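PDB 3I9F: putative type 11 methyltransferase from Sulfolobus solfataricus, which probably transfers methyl groups from S-adenosylmethionine to an acceptor molecule, and binds zinc ions in the crystal. Local coordinates for residues Val98-Leu102 with Ser138-Val142; Asp77-Asn83 with Arg107-Trp113; Lys41-Ile47 with Val62-Pro68; Leu102-Arg107 with Val156-Lys160; Lys91-Ile95 with Gly135-Asn139. All coordinates share one frame; numbering follows the deposited sequence. Where two conformers were deposited one is given.

Interaction 1: Val98-Leu102 with Ser138-Val142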
# COMPACT_ATOMS: atom_id res chain seq x y z
N VAL B 98 -5.85 -2.10 14.19
CA VAL B 98 -4.78 -1.65 15.04
C VAL B 98 -4.14 -2.88 15.71
O VAL B 98 -2.95 -3.05 15.65
CB VAL B 98 -5.28 -0.65 16.14
CG1 VAL B 98 -4.32 -0.67 17.32
CG2 VAL B 98 -5.49 0.79 15.55
N LYS B 99 -4.94 -3.77 16.28
CA LYS B 99 -4.36 -4.92 16.94
C LYS B 99 -3.67 -5.85 16.00
O LYS B 99 -2.71 -6.50 16.38
CB LYS B 99 -5.37 -5.68 17.81
CG LYS B 99 -5.81 -4.86 18.98
CD LYS B 99 -6.74 -5.59 19.94
CE LYS B 99 -8.02 -6.13 19.32
NZ LYS B 99 -9.15 -6.35 20.32
N ARG B 100 -4.14 -5.96 14.76
CA ARG B 100 -3.55 -6.94 13.84
C ARG B 100 -2.21 -6.44 13.29
O ARG B 100 -1.29 -7.25 13.15
CB ARG B 100 -4.53 -7.30 12.73
CG ARG B 100 -3.98 -7.96 11.48
CD ARG B 100 -5.03 -8.02 10.30
NE ARG B 100 -5.16 -6.76 9.55
CZ ARG B 100 -4.23 -6.25 8.75
NH1 ARG B 100 -3.08 -6.88 8.54
NH2 ARG B 100 -4.44 -5.10 8.11
N ILE B 101 -2.09 -5.14 13.00
CA ILE B 101 -0.92 -4.64 12.31
C ILE B 101 0.18 -4.28 13.28
O ILE B 101 1.32 -4.36 12.93
CB ILE B 101 -1.21 -3.44 11.37
CG1 ILE B 101 -1.76 -2.24 12.13
CG2 ILE B 101 -2.16 -3.84 10.24
CD1 ILE B 101 -1.94 -0.97 11.27
N LEU B 102 -0.16 -3.89 14.50
CA LEU B 102 0.84 -3.49 15.50
C LEU B 102 1.69 -4.70 15.99
O LEU B 102 1.18 -5.81 16.17
CB LEU B 102 0.15 -2.83 16.69
CG LEU B 102 1.02 -2.01 17.64
CD1 LEU B 102 1.55 -0.73 16.98
CD2 LEU B 102 0.25 -1.71 18.93
N SER B 138 -9.14 -0.96 24.89
CA SER B 138 -9.25 -1.69 26.15
C SER B 138 -8.25 -2.85 26.36
O SER B 138 -8.21 -3.40 27.46
CB SER B 138 -10.64 -2.29 26.24
OG SER B 138 -10.82 -3.17 25.13
N ASN B 139 -7.51 -3.22 25.32
CA ASN B 139 -6.40 -4.18 25.45
C ASN B 139 -5.07 -3.44 25.57
O ASN B 139 -4.00 -3.97 25.21
CB ASN B 139 -6.34 -5.11 24.23
CG ASN B 139 -7.69 -5.76 23.92
OD1 ASN B 139 -8.40 -5.35 22.95
ND2 ASN B 139 -8.07 -6.74 24.73
N PHE B 140 -5.13 -2.18 26.02
CA PHE B 140 -3.95 -1.34 26.08
C PHE B 140 -3.93 -0.60 27.38
O PHE B 140 -4.96 -0.37 27.99
CB PHE B 140 -3.94 -0.32 24.94
CG PHE B 140 -3.89 -0.93 23.58
CD1 PHE B 140 -2.71 -0.99 22.88
CD2 PHE B 140 -5.04 -1.44 22.99
CE1 PHE B 140 -2.68 -1.57 21.63
CE2 PHE B 140 -5.01 -2.03 21.76
CZ PHE B 140 -3.84 -2.10 21.08
N VAL B 141 -2.74 -0.19 27.79
CA VAL B 141 -2.59 0.65 28.99
C VAL B 141 -1.81 1.88 28.63
O VAL B 141 -0.98 1.85 27.73
CB VAL B 141 -1.93 -0.11 30.23
CG1 VAL B 141 -3.04 -0.76 31.08
CG2 VAL B 141 -0.92 -1.16 29.80
N VAL B 142 -2.08 2.97 29.33
CA VAL B 142 -1.28 4.18 29.19
C VAL B 142 0.09 3.97 29.80
O VAL B 142 0.20 3.53 30.94
CB VAL B 142 -1.88 5.39 29.90
CG1 VAL B 142 -0.99 6.63 29.63
CG2 VAL B 142 -3.31 5.64 29.42
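The ring of F140, the first residue of strand 140-146, points at the last turn of helix 91-101 and slots between the side chains of V98, K99 and, just after the helix, L102. Its CG stands anti to the carbonyl carbon (chi1 -62°), which carries the far rim of the ring across to the helix. L102 CD2 meets that rim in the ring plane, 4.0 Å from F140 CE1, and K99 CG comes to the edge as well, at the same distance from F140 CZ. V98 adds a methyl group, CG1, that approaches F140 CZ obliquely. K99 does two jobs: the base of its chain lies against the ring, then a bend at chi3 (-58°) turns the ammonium end to N139, and the two side chains meet at about a right angle. K99 NZ donates to N139 OD1 at 2.9 Å, reaching the amide oxygen from above the carbonyl plane, 41° out of it. K99 CD is also near, 3.4 Å from N139 OD1. V108 of strand 106-113 also touches V98, L102 and F140. The contact is thus graded: aliphatic and aromatic groups meet on the buried side, whereas the single charged donor reaches a neutral oxygen where K99 and N139 are partly exposed, probably a modest polar tie between the helix and the turn leading into the strand.

Interaction 2: Asp77-Asn83 with Arg107-Trp113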
# COMPACT_ATOMS: atom_id res chain seq x y z
N ASP B 77 5.33 -0.38 14.24
CA ASP B 77 5.95 0.04 15.50
C ASP B 77 5.15 1.11 16.23
O ASP B 77 4.86 0.96 17.42
CB ASP B 77 7.41 0.51 15.26
CG ASP B 77 8.29 -0.61 14.65
OD1 ASP B 77 8.52 -1.62 15.39
OD2 ASP B 77 8.70 -0.50 13.44
N PHE B 78 4.79 2.16 15.50
CA PHE B 78 3.93 3.21 15.99
C PHE B 78 2.69 3.52 15.08
O PHE B 78 2.78 3.57 13.85
CB PHE B 78 4.76 4.49 16.12
CG PHE B 78 5.92 4.37 17.09
CD1 PHE B 78 5.73 4.63 18.44
CD2 PHE B 78 7.19 3.99 16.63
CE1 PHE B 78 6.79 4.53 19.33
CE2 PHE B 78 8.24 3.87 17.51
CZ PHE B 78 8.05 4.15 18.86
N ILE B 79 1.56 3.78 15.73
CA ILE B 79 0.34 4.20 15.07
C ILE B 79 -0.09 5.49 15.73
O ILE B 79 -0.33 5.52 16.93
CB ILE B 79 -0.79 3.16 15.26
CG1 ILE B 79 -0.43 1.85 14.57
CG2 ILE B 79 -2.10 3.68 14.73
CD1 ILE B 79 -1.30 0.71 14.94
N LEU B 80 -0.19 6.56 14.96
CA LEU B 80 -0.65 7.83 15.49
C LEU B 80 -2.12 8.05 15.13
O LEU B 80 -2.55 7.87 13.98
CB LEU B 80 0.18 8.97 14.92
CG LEU B 80 -0.27 10.40 15.25
CD1 LEU B 80 -0.12 10.71 16.73
CD2 LEU B 80 0.50 11.41 14.40
N PHE B 81 -2.87 8.49 16.13
CA PHE B 81 -4.24 9.00 15.97
C PHE B 81 -4.22 10.42 16.44
O PHE B 81 -4.33 10.67 17.62
CB PHE B 81 -5.20 8.19 16.82
CG PHE B 81 -5.56 6.85 16.25
CD1 PHE B 81 -6.52 6.74 15.25
CD2 PHE B 81 -5.01 5.72 16.73
CE1 PHE B 81 -6.88 5.55 14.75
CE2 PHE B 81 -5.35 4.48 16.23
CZ PHE B 81 -6.27 4.40 15.23
N ALA B 82 -4.09 11.34 15.51
CA ALA B 82 -4.03 12.78 15.80
C ALA B 82 -5.33 13.48 15.47
O ALA B 82 -5.58 13.84 14.32
CB ALA B 82 -2.86 13.44 15.00
N ASN B 83 -6.12 13.73 16.50
CA ASN B 83 -7.44 14.38 16.36
C ASN B 83 -8.33 13.70 15.39
O ASN B 83 -9.08 14.37 14.71
CB ASN B 83 -7.27 15.83 15.95
CG ASN B 83 -6.30 16.55 16.86
OD1 ASN B 83 -6.51 16.61 18.10
ND2 ASN B 83 -5.22 17.03 16.30
N ARG B 107 3.56 0.69 19.84
CA ARG B 107 2.95 1.76 20.63
C ARG B 107 1.86 2.50 19.83
O ARG B 107 2.03 2.75 18.64
CB ARG B 107 4.04 2.78 21.05
CG ARG B 107 4.62 2.70 22.48
CD ARG B 107 4.84 1.32 22.95
NE ARG B 107 5.58 1.25 24.20
CZ ARG B 107 5.92 0.10 24.79
NH1 ARG B 107 6.62 0.13 25.92
NH2 ARG B 107 5.57 -1.07 24.27
N VAL B 108 0.77 2.87 20.49
CA VAL B 108 -0.23 3.74 19.90
C VAL B 108 -0.13 5.13 20.52
O VAL B 108 -0.10 5.26 21.73
CB VAL B 108 -1.65 3.17 20.13
CG1 VAL B 108 -2.74 4.18 19.65
CG2 VAL B 108 -1.78 1.78 19.44
N ILE B 109 -0.07 6.15 19.69
CA ILE B 109 -0.04 7.52 20.16
C ILE B 109 -1.37 8.19 19.89
O ILE B 109 -1.74 8.32 18.74
CB ILE B 109 1.05 8.37 19.45
CG1 ILE B 109 2.42 7.68 19.52
CG2 ILE B 109 1.13 9.72 20.08
CD1 ILE B 109 3.33 7.96 18.32
N ILE B 110 -2.07 8.63 20.94
CA ILE B 110 -3.27 9.43 20.81
C ILE B 110 -3.01 10.90 21.11
O ILE B 110 -2.49 11.22 22.17
CB ILE B 110 -4.39 8.98 21.81
CG1 ILE B 110 -4.71 7.49 21.66
CG2 ILE B 110 -5.65 9.85 21.67
CD1 ILE B 110 -4.78 7.00 20.26
N ILE B 111 -3.38 11.77 20.18
CA ILE B 111 -3.56 13.18 20.44
C ILE B 111 -4.99 13.54 20.10
O ILE B 111 -5.49 13.17 19.05
CB ILE B 111 -2.62 14.04 19.60
CG1 ILE B 111 -1.15 13.68 19.94
CG2 ILE B 111 -2.86 15.51 19.86
CD1 ILE B 111 -0.13 14.20 18.93
N ASP B 112 -5.68 14.23 21.00
CA ASP B 112 -7.01 14.71 20.74
C ASP B 112 -7.31 15.87 21.66
O ASP B 112 -6.61 16.09 22.65
CB ASP B 112 -8.07 13.61 20.96
CG ASP B 112 -9.27 13.73 20.01
OD1 ASP B 112 -9.38 14.77 19.32
OD2 ASP B 112 -10.09 12.78 19.92
N TRP B 113 -8.40 16.56 21.31
CA TRP B 113 -8.90 17.72 22.01
C TRP B 113 -9.45 17.41 23.38
O TRP B 113 -10.06 16.38 23.57
CB TRP B 113 -10.01 18.33 21.18
CG TRP B 113 -9.56 18.95 19.91
CD1 TRP B 113 -9.46 18.34 18.70
CD2 TRP B 113 -9.13 20.30 19.71
NE1 TRP B 113 -9.02 19.24 17.75
CE2 TRP B 113 -8.80 20.44 18.34
CE3 TRP B 113 -9.03 21.41 20.55
CZ2 TRP B 113 -8.38 21.66 17.79
CZ3 TRP B 113 -8.59 22.62 20.00
CH2 TRP B 113 -8.27 22.73 18.64
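L80 holds CG anti to the backbone nitrogen (chi1 174°), swinging CD1 across to I109 CG2, 3.7 Å away. I110, folded at chi2 (-41°), lays CD1 beside F81 CB at 3.7 Å, the two chains pointing the same way. F78 sets CD1 against R107 CB on the face shared with L80 and I109, while V108 CG1 touches the edge of the F81 ring on the face shared with I79 and I110. Six backbone hydrogen bonds join the strands, from R107 N to D77 O through to N83 N on I111 O; the straightest is F81 N to I109 O (2.8 Å). At the end D112 OD1 accepts from W113 N at 2.9 Å, and its OD2 is hydrogen-bonded to Y133 OH and H86 ND1. With an alanine in place of D112, the Y133 hydroxyl and H86 ND1 are likely to lose the carboxylate they share, and W113 N its OD1 acceptor. Such neighbouring parallel strands, linked through helix 91-101, form the centre of the Rossmann-like sheet of class I methyltransferases.

Interaction 3: Lys41-Ile47 with Val62-Pro68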
# COMPACT_ATOMS: atom_id res chain seq x y z
N LYS B 41 9.25 3.07 7.27
CA LYS B 41 8.11 3.22 6.35
C LYS B 41 7.06 4.11 6.96
O LYS B 41 6.81 4.03 8.14
CB LYS B 41 7.42 1.90 6.07
CG LYS B 41 8.10 0.99 5.09
CD LYS B 41 7.20 -0.24 4.81
CE LYS B 41 7.94 -1.27 3.96
NZ LYS B 41 7.64 -2.62 4.48
N LEU B 42 6.39 4.90 6.14
CA LEU B 42 5.31 5.75 6.60
C LEU B 42 4.06 5.46 5.79
O LEU B 42 4.06 5.62 4.55
CB LEU B 42 5.66 7.23 6.48
CG LEU B 42 4.61 8.24 6.97
CD1 LEU B 42 4.01 7.88 8.33
CD2 LEU B 42 5.27 9.61 7.05
N TYR B 43 3.02 5.02 6.49
CA TYR B 43 1.71 4.83 5.90
C TYR B 43 0.81 5.98 6.34
O TYR B 43 0.77 6.31 7.53
CB TYR B 43 1.08 3.55 6.40
CG TYR B 43 1.74 2.26 6.02
CD1 TYR B 43 1.50 1.69 4.79
CD2 TYR B 43 2.56 1.57 6.92
CE1 TYR B 43 2.08 0.48 4.43
CE2 TYR B 43 3.11 0.35 6.57
CZ TYR B 43 2.87 -0.19 5.32
OH TYR B 43 3.43 -1.39 4.93
N CYS B 44 0.08 6.55 5.40
CA CYS B 44 -0.99 7.50 5.68
C CYS B 44 -2.34 6.92 5.28
O CYS B 44 -2.57 6.63 4.11
CB CYS B 44 -0.77 8.75 4.87
SG CYS B 44 0.63 9.69 5.46
N ILE B 45 -3.22 6.79 6.26
CA ILE B 45 -4.58 6.30 6.04
C ILE B 45 -5.63 7.41 6.17
O ILE B 45 -5.68 8.13 7.15
CB ILE B 45 -4.95 5.19 7.05
CG1 ILE B 45 -3.83 4.15 7.11
CG2 ILE B 45 -6.32 4.61 6.70
CD1 ILE B 45 -4.17 2.86 7.72
N ASP B 46 -6.48 7.54 5.17
CA ASP B 46 -7.64 8.38 5.31
C ASP B 46 -8.72 7.98 4.31
O ASP B 46 -8.44 7.66 3.16
CB ASP B 46 -7.29 9.89 5.18
CG ASP B 46 -8.29 10.81 5.94
OD1 ASP B 46 -7.83 11.66 6.75
OD2 ASP B 46 -9.54 10.68 5.74
N ILE B 47 -9.94 7.96 4.80
CA ILE B 47 -11.11 7.73 3.98
C ILE B 47 -11.28 8.86 2.94
O ILE B 47 -11.74 8.62 1.85
CB ILE B 47 -12.37 7.62 4.84
CG1 ILE B 47 -13.57 7.30 3.96
CG2 ILE B 47 -12.60 8.92 5.63
CD1 ILE B 47 -14.67 6.58 4.67
N VAL B 62 5.64 8.29 0.96
CA VAL B 62 4.51 7.92 1.83
C VAL B 62 3.64 6.86 1.13
O VAL B 62 3.39 6.93 -0.08
CB VAL B 62 3.67 9.16 2.25
CG1 VAL B 62 2.41 8.72 2.93
CG2 VAL B 62 4.45 10.00 3.20
N ILE B 63 3.23 5.85 1.87
CA ILE B 63 2.28 4.90 1.30
C ILE B 63 0.86 5.32 1.74
O ILE B 63 0.53 5.22 2.89
CB ILE B 63 2.61 3.48 1.71
CG1 ILE B 63 4.05 3.12 1.29
CG2 ILE B 63 1.58 2.52 1.07
CD1 ILE B 63 4.55 1.69 1.82
N THR B 64 0.07 5.82 0.82
CA THR B 64 -1.30 6.29 1.09
C THR B 64 -2.30 5.15 0.92
O THR B 64 -2.27 4.47 -0.07
CB THR B 64 -1.74 7.45 0.16
OG1 THR B 64 -1.56 7.06 -1.21
CG2 THR B 64 -0.94 8.71 0.41
N LEU B 65 -3.18 4.95 1.90
CA LEU B 65 -4.16 3.89 1.87
C LEU B 65 -5.51 4.44 2.28
O LEU B 65 -5.60 5.26 3.19
CB LEU B 65 -3.77 2.77 2.81
CG LEU B 65 -2.45 2.04 2.56
CD1 LEU B 65 -2.19 1.06 3.72
CD2 LEU B 65 -2.41 1.29 1.19
N SER B 66 -6.57 3.93 1.65
CA SER B 66 -7.95 4.26 2.05
C SER B 66 -8.31 3.58 3.37
O SER B 66 -9.24 3.97 4.01
CB SER B 66 -8.96 3.83 0.99
OG SER B 66 -9.10 2.41 0.94
N ASP B 67 -7.49 2.62 3.80
CA ASP B 67 -7.86 1.70 4.82
C ASP B 67 -6.60 0.85 5.16
O ASP B 67 -5.73 0.69 4.34
CB ASP B 67 -8.94 0.83 4.19
CG ASP B 67 -9.40 -0.25 5.07
OD1 ASP B 67 -10.29 0.02 5.91
OD2 ASP B 67 -8.85 -1.36 4.95
N PRO B 68 -6.53 0.26 6.35
CA PRO B 68 -5.33 -0.47 6.70
C PRO B 68 -5.24 -1.93 6.23
O PRO B 68 -4.26 -2.61 6.52
CB PRO B 68 -5.33 -0.39 8.22
CG PRO B 68 -6.76 -0.45 8.55
CD PRO B 68 -7.41 0.44 7.50
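Y43 and I63, paired on neighbouring parallel strands, lie side by side, and so do L42 and V62. Strand 39-45, helix 49-58 and strand 63-65 form a beta-alpha-beta unit of the Rossmann-like sheet, with 63-65 its outermost strand within this chain. Backbone bonds come first: I63 N donates to L42 O at 2.8 Å, C44 N to I63 O, L65 N to C44 O, and D46 N closes the ladder on L65 O at 3.1 Å. Apolar contacts fill one face: Y43 CD1 rests 3.7 Å from I63 CB and 3.9 Å from L65 CD1, both met obliquely to the ring. I45 holds CG1 anti to the carbonyl carbon (chi1 -49°), and its CD1 reaches P68 CB at 3.5 Å, the side chains at about a right angle. V62 packs CG2 on L42 CD2, and V55 of helix 49-58 touches C44, V62 and T64. D46 OD1 accepts from G27 N and OD2 from N48 N, and S66 OG bonds E70 of the second subunit, where I63 also meets its counterpart. The register is probably set mainly by the main-chain ladder, while side chains add hydrophobic cover on two faces and polar groups bind loops and the partner subunit.

Interaction 4: Leu102-Arg107 with Val156-Lys160. With ZN (zinc ion), chain F.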
# COMPACT_ATOMS: atom_id res chain seq x y z
N LEU B 102 -0.16 -3.89 14.50
CA LEU B 102 0.84 -3.49 15.50
C LEU B 102 1.69 -4.70 15.99
O LEU B 102 1.18 -5.81 16.17
CB LEU B 102 0.15 -2.83 16.69
CG LEU B 102 1.02 -2.01 17.64
CD1 LEU B 102 1.55 -0.73 16.98
CD2 LEU B 102 0.25 -1.71 18.93
N LYS B 103 3.00 -4.48 16.20
CA LYS B 103 3.86 -5.54 16.80
C LYS B 103 3.50 -5.77 18.27
O LYS B 103 2.78 -4.98 18.89
CB LYS B 103 5.34 -5.19 16.70
CG LYS B 103 5.97 -5.07 15.32
CD LYS B 103 7.48 -4.86 15.52
CE LYS B 103 8.30 -4.70 14.24
NZ LYS B 103 8.38 -6.00 13.43
N ASP B 104 4.00 -6.84 18.84
CA ASP B 104 3.78 -7.06 20.29
C ASP B 104 4.30 -5.91 21.16
O ASP B 104 3.70 -5.59 22.16
CB ASP B 104 4.39 -8.38 20.71
CG ASP B 104 3.74 -9.58 20.00
OD1 ASP B 104 2.75 -9.44 19.20
OD2 ASP B 104 4.24 -10.70 20.28
N ASP B 105 5.39 -5.28 20.76
CA ASP B 105 6.00 -4.19 21.51
C ASP B 105 5.70 -2.83 20.86
O ASP B 105 6.38 -1.84 21.11
CB ASP B 105 7.53 -4.43 21.61
CG ASP B 105 8.24 -4.43 20.20
OD1 ASP B 105 7.69 -5.04 19.21
OD2 ASP B 105 9.37 -3.85 20.11
N GLY B 106 4.65 -2.76 20.06
CA GLY B 106 4.35 -1.52 19.33
C GLY B 106 3.68 -0.56 20.27
O GLY B 106 3.31 -0.95 21.35
N ARG B 107 3.56 0.69 19.84
CA ARG B 107 2.95 1.76 20.63
C ARG B 107 1.86 2.50 19.83
O ARG B 107 2.03 2.75 18.64
CB ARG B 107 4.04 2.78 21.05
CG ARG B 107 4.62 2.70 22.48
CD ARG B 107 4.84 1.32 22.95
NE ARG B 107 5.58 1.25 24.20
CZ ARG B 107 5.92 0.10 24.79
NH1 ARG B 107 6.62 0.13 25.92
NH2 ARG B 107 5.57 -1.07 24.27
N VAL B 156 0.53 7.82 25.19
CA VAL B 156 1.30 6.80 24.54
C VAL B 156 0.79 5.56 25.21
O VAL B 156 0.68 5.52 26.42
CB VAL B 156 2.80 6.96 24.76
CG1 VAL B 156 3.60 5.81 24.04
CG2 VAL B 156 3.26 8.38 24.32
N LEU B 157 0.47 4.55 24.42
CA LEU B 157 -0.24 3.40 24.86
C LEU B 157 0.57 2.17 24.44
O LEU B 157 1.11 2.17 23.36
CB LEU B 157 -1.57 3.36 24.12
CG LEU B 157 -2.87 3.82 24.72
CD1 LEU B 157 -2.73 5.17 25.31
CD2 LEU B 157 -3.94 3.80 23.63
N LYS B 158 0.61 1.14 25.28
CA LYS B 158 1.21 -0.14 24.95
C LYS B 158 0.21 -1.23 25.21
O LYS B 158 -0.71 -1.04 25.94
CB LYS B 158 2.44 -0.41 25.83
CG LYS B 158 2.11 -0.49 27.36
CD LYS B 158 3.34 -0.60 28.25
CE LYS B 158 3.50 -1.98 28.88
NZ LYS B 158 4.30 -1.91 30.13
N ARG B 159 0.44 -2.39 24.63
CA ARG B 159 -0.46 -3.51 24.84
C ARG B 159 -0.48 -4.01 26.27
O ARG B 159 0.58 -4.13 26.88
CB ARG B 159 -0.02 -4.68 23.98
CG ARG B 159 -0.19 -4.50 22.49
CD ARG B 159 0.21 -5.78 21.84
NE ARG B 159 0.20 -5.78 20.37
CZ ARG B 159 -0.86 -6.05 19.60
NH1 ARG B 159 -2.04 -6.26 20.13
NH2 ARG B 159 -0.72 -6.10 18.28
N LYS B 160 -1.65 -4.33 26.81
CA LYS B 160 -1.69 -5.06 28.09
C LYS B 160 -0.88 -6.36 28.00
O LYS B 160 -0.99 -7.08 27.02
CB LYS B 160 -3.13 -5.42 28.48
CG LYS B 160 -3.87 -4.32 29.20
CD LYS B 160 -5.22 -4.78 29.73
CE LYS B 160 -6.12 -3.59 30.10
NZ LYS B 160 -7.58 -3.92 29.98
ZN ZN F . 1.80 -11.06 18.72
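R159, the last residue of strand 152-159, lies edge-on to a type I beta turn, K103 to G106, between strand 102-103 and strand 106-113. Its chain is extended from CG to NE, and the guanidinium then presents two N-H groups in its own plane: NE to K103 O at 3.1 Å, nearly straight (176°), and NH2 to L102 O at 2.9 Å. Both approach from above the carbonyl planes. K103 O also accepts from G106 N, on its opposite face. L102 CD2 lies over one face of the R159 group, whose NH2 additionally reaches K99 O at the helix end. A leucine in place of R159 would probably leave the carbonyls of K99 and L102 without this donor and the turn less firmly tied to the strand. R107 and K158 run side by side, K158 CB over the face of the R107 guanidinium, which pairs with E143. R107 CG touches V156 CG1 at 3.6 Å. From the turn, D104 OD1 binds zinc at 1.9 Å, joined there by H166, H168 and H170 of the C-terminal histidine tag.

Interaction 5: Lys91-Ile95 with Gly135-Asn139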
# COMPACT_ATOMS: atom_id res chain seq x y z
N LYS B 91 -15.37 2.18 14.43
CA LYS B 91 -14.39 2.22 15.46
C LYS B 91 -13.96 0.82 15.89
O LYS B 91 -12.75 0.63 16.08
CB LYS B 91 -14.86 3.09 16.61
CG LYS B 91 -14.95 4.58 16.26
CD LYS B 91 -15.45 5.37 17.46
CE LYS B 91 -15.50 6.89 17.32
NZ LYS B 91 -16.10 7.35 16.02
N GLN B 92 -14.88 -0.17 15.93
CA GLN B 92 -14.47 -1.52 16.33
C GLN B 92 -13.61 -2.17 15.24
O GLN B 92 -12.68 -2.92 15.55
CB GLN B 92 -15.66 -2.42 16.69
CG GLN B 92 -16.40 -2.03 17.94
CD GLN B 92 -15.71 -2.44 19.24
OE1 GLN B 92 -14.52 -2.77 19.26
NE2 GLN B 92 -16.47 -2.41 20.34
N HIS B 93 -13.89 -1.88 13.97
CA HIS B 93 -13.03 -2.35 12.87
C HIS B 93 -11.63 -1.71 12.97
O HIS B 93 -10.62 -2.38 12.70
CB HIS B 93 -13.65 -2.00 11.53
CG HIS B 93 -12.73 -2.16 10.36
ND1 HIS B 93 -12.46 -3.39 9.77
CD2 HIS B 93 -12.08 -1.23 9.61
CE1 HIS B 93 -11.68 -3.20 8.72
NE2 HIS B 93 -11.44 -1.90 8.59
N VAL B 94 -11.58 -0.43 13.36
CA VAL B 94 -10.31 0.24 13.54
C VAL B 94 -9.44 -0.39 14.66
O VAL B 94 -8.30 -0.71 14.44
CB VAL B 94 -10.53 1.73 13.81
CG1 VAL B 94 -9.26 2.38 14.42
CG2 VAL B 94 -11.04 2.42 12.55
N ILE B 95 -10.00 -0.58 15.86
CA ILE B 95 -9.31 -1.27 16.95
C ILE B 95 -8.84 -2.64 16.55
O ILE B 95 -7.71 -3.01 16.78
CB ILE B 95 -10.21 -1.48 18.15
CG1 ILE B 95 -10.70 -0.14 18.69
CG2 ILE B 95 -9.49 -2.27 19.19
CD1 ILE B 95 -9.69 0.97 18.70
N GLY B 135 -11.87 2.95 26.85
CA GLY B 135 -12.98 2.07 26.53
C GLY B 135 -12.79 1.40 25.19
O GLY B 135 -13.05 0.22 25.06
N TRP B 136 -12.30 2.12 24.18
CA TRP B 136 -12.02 1.53 22.86
C TRP B 136 -10.70 0.74 22.79
O TRP B 136 -10.60 -0.35 22.18
CB TRP B 136 -11.97 2.62 21.79
CG TRP B 136 -13.25 3.27 21.63
CD1 TRP B 136 -13.64 4.47 22.16
CD2 TRP B 136 -14.35 2.76 20.93
NE1 TRP B 136 -14.93 4.72 21.83
CE2 TRP B 136 -15.40 3.69 21.07
CE3 TRP B 136 -14.58 1.58 20.22
CZ2 TRP B 136 -16.65 3.50 20.48
CZ3 TRP B 136 -15.83 1.40 19.63
CH2 TRP B 136 -16.85 2.35 19.79
N PHE B 137 -9.68 1.34 23.37
CA PHE B 137 -8.37 0.76 23.37
C PHE B 137 -8.21 -0.04 24.65
O PHE B 137 -7.24 0.15 25.37
CB PHE B 137 -7.33 1.86 23.26
CG PHE B 137 -7.28 2.51 21.90
CD1 PHE B 137 -6.37 2.08 20.96
CD2 PHE B 137 -8.14 3.54 21.57
CE1 PHE B 137 -6.31 2.66 19.72
CE2 PHE B 137 -8.09 4.12 20.35
CZ PHE B 137 -7.18 3.68 19.41
N SER B 138 -9.14 -0.96 24.89
CA SER B 138 -9.25 -1.69 26.15
C SER B 138 -8.25 -2.85 26.36
O SER B 138 -8.21 -3.40 27.46
CB SER B 138 -10.64 -2.29 26.24
OG SER B 138 -10.82 -3.17 25.13
N ASN B 139 -7.51 -3.22 25.32
CA ASN B 139 -6.40 -4.18 25.45
C ASN B 139 -5.07 -3.44 25.57
O ASN B 139 -4.00 -3.97 25.21
CB ASN B 139 -6.34 -5.11 24.23
CG ASN B 139 -7.69 -5.76 23.92
OD1 ASN B 139 -8.40 -5.35 22.95
ND2 ASN B 139 -8.07 -6.74 24.73
O HOH W 1 -13.02 -2.07 21.19
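K91 and I95, one turn apart on helix 91-101, each lie over an aromatic ring at the end of helix 130-136, where the chain leaves the helix through an inverse gamma turn centred on F137. Both are CH-pi contacts. K91 CB stands 3.9 Å from the centroid of the W136 six-membered ring, 21° off its normal, and CD lies over the same face, nearer the rim. I95 CD1 sits almost centrally above F137, 3.8 Å from the ring centroid and 12° off the normal. A bend at chi2 (-40°) goes with this placement, and I95 CG1 meanwhile presses on the main chain, 3.5 Å from W136 O. Q92 borders the tryptophan at its edge, CG in the ring plane, though the residue was deposited in two conformers and its outer atoms are less certain. In the next shell F85, from the loop before helix 91-101, meets W136 edge-to-face and also meets F137 and I95. A weak bond from S138 N to W136 O closes the gamma turn. A water donates to that same W136 O at 3.1 Å. The far end of K91 bends at chi4 away from the indole, and its NZ is hydrogen-bonded to the backbone carbonyls of M88 and H86.

Overall arrangement
Interaction 3 comes first and closes its own short loop, a beta-alpha-beta unit joining strand 63-65 to strand 39-45, before any other opens. Interaction 2 opens at 77-83, and interactions 5, 1 and 4 then open in turn along helix 91-101 and the turn after it. Interaction 2 closes first, at 107-113, crossing all three; interactions 5, 1 and 4 close successively at 135-139, 138-142 and 156-160. Interaction 4 crosses interactions 1 and 5, which end on the same stretch and share S138 and N139. Interactions 1 and 4 share L102, 2 and 4 R107. Interactions 1, 2, 4 and 5 tie helix 91-101 and the antiparallel strands 140-146 and 152-159 to the parallel core.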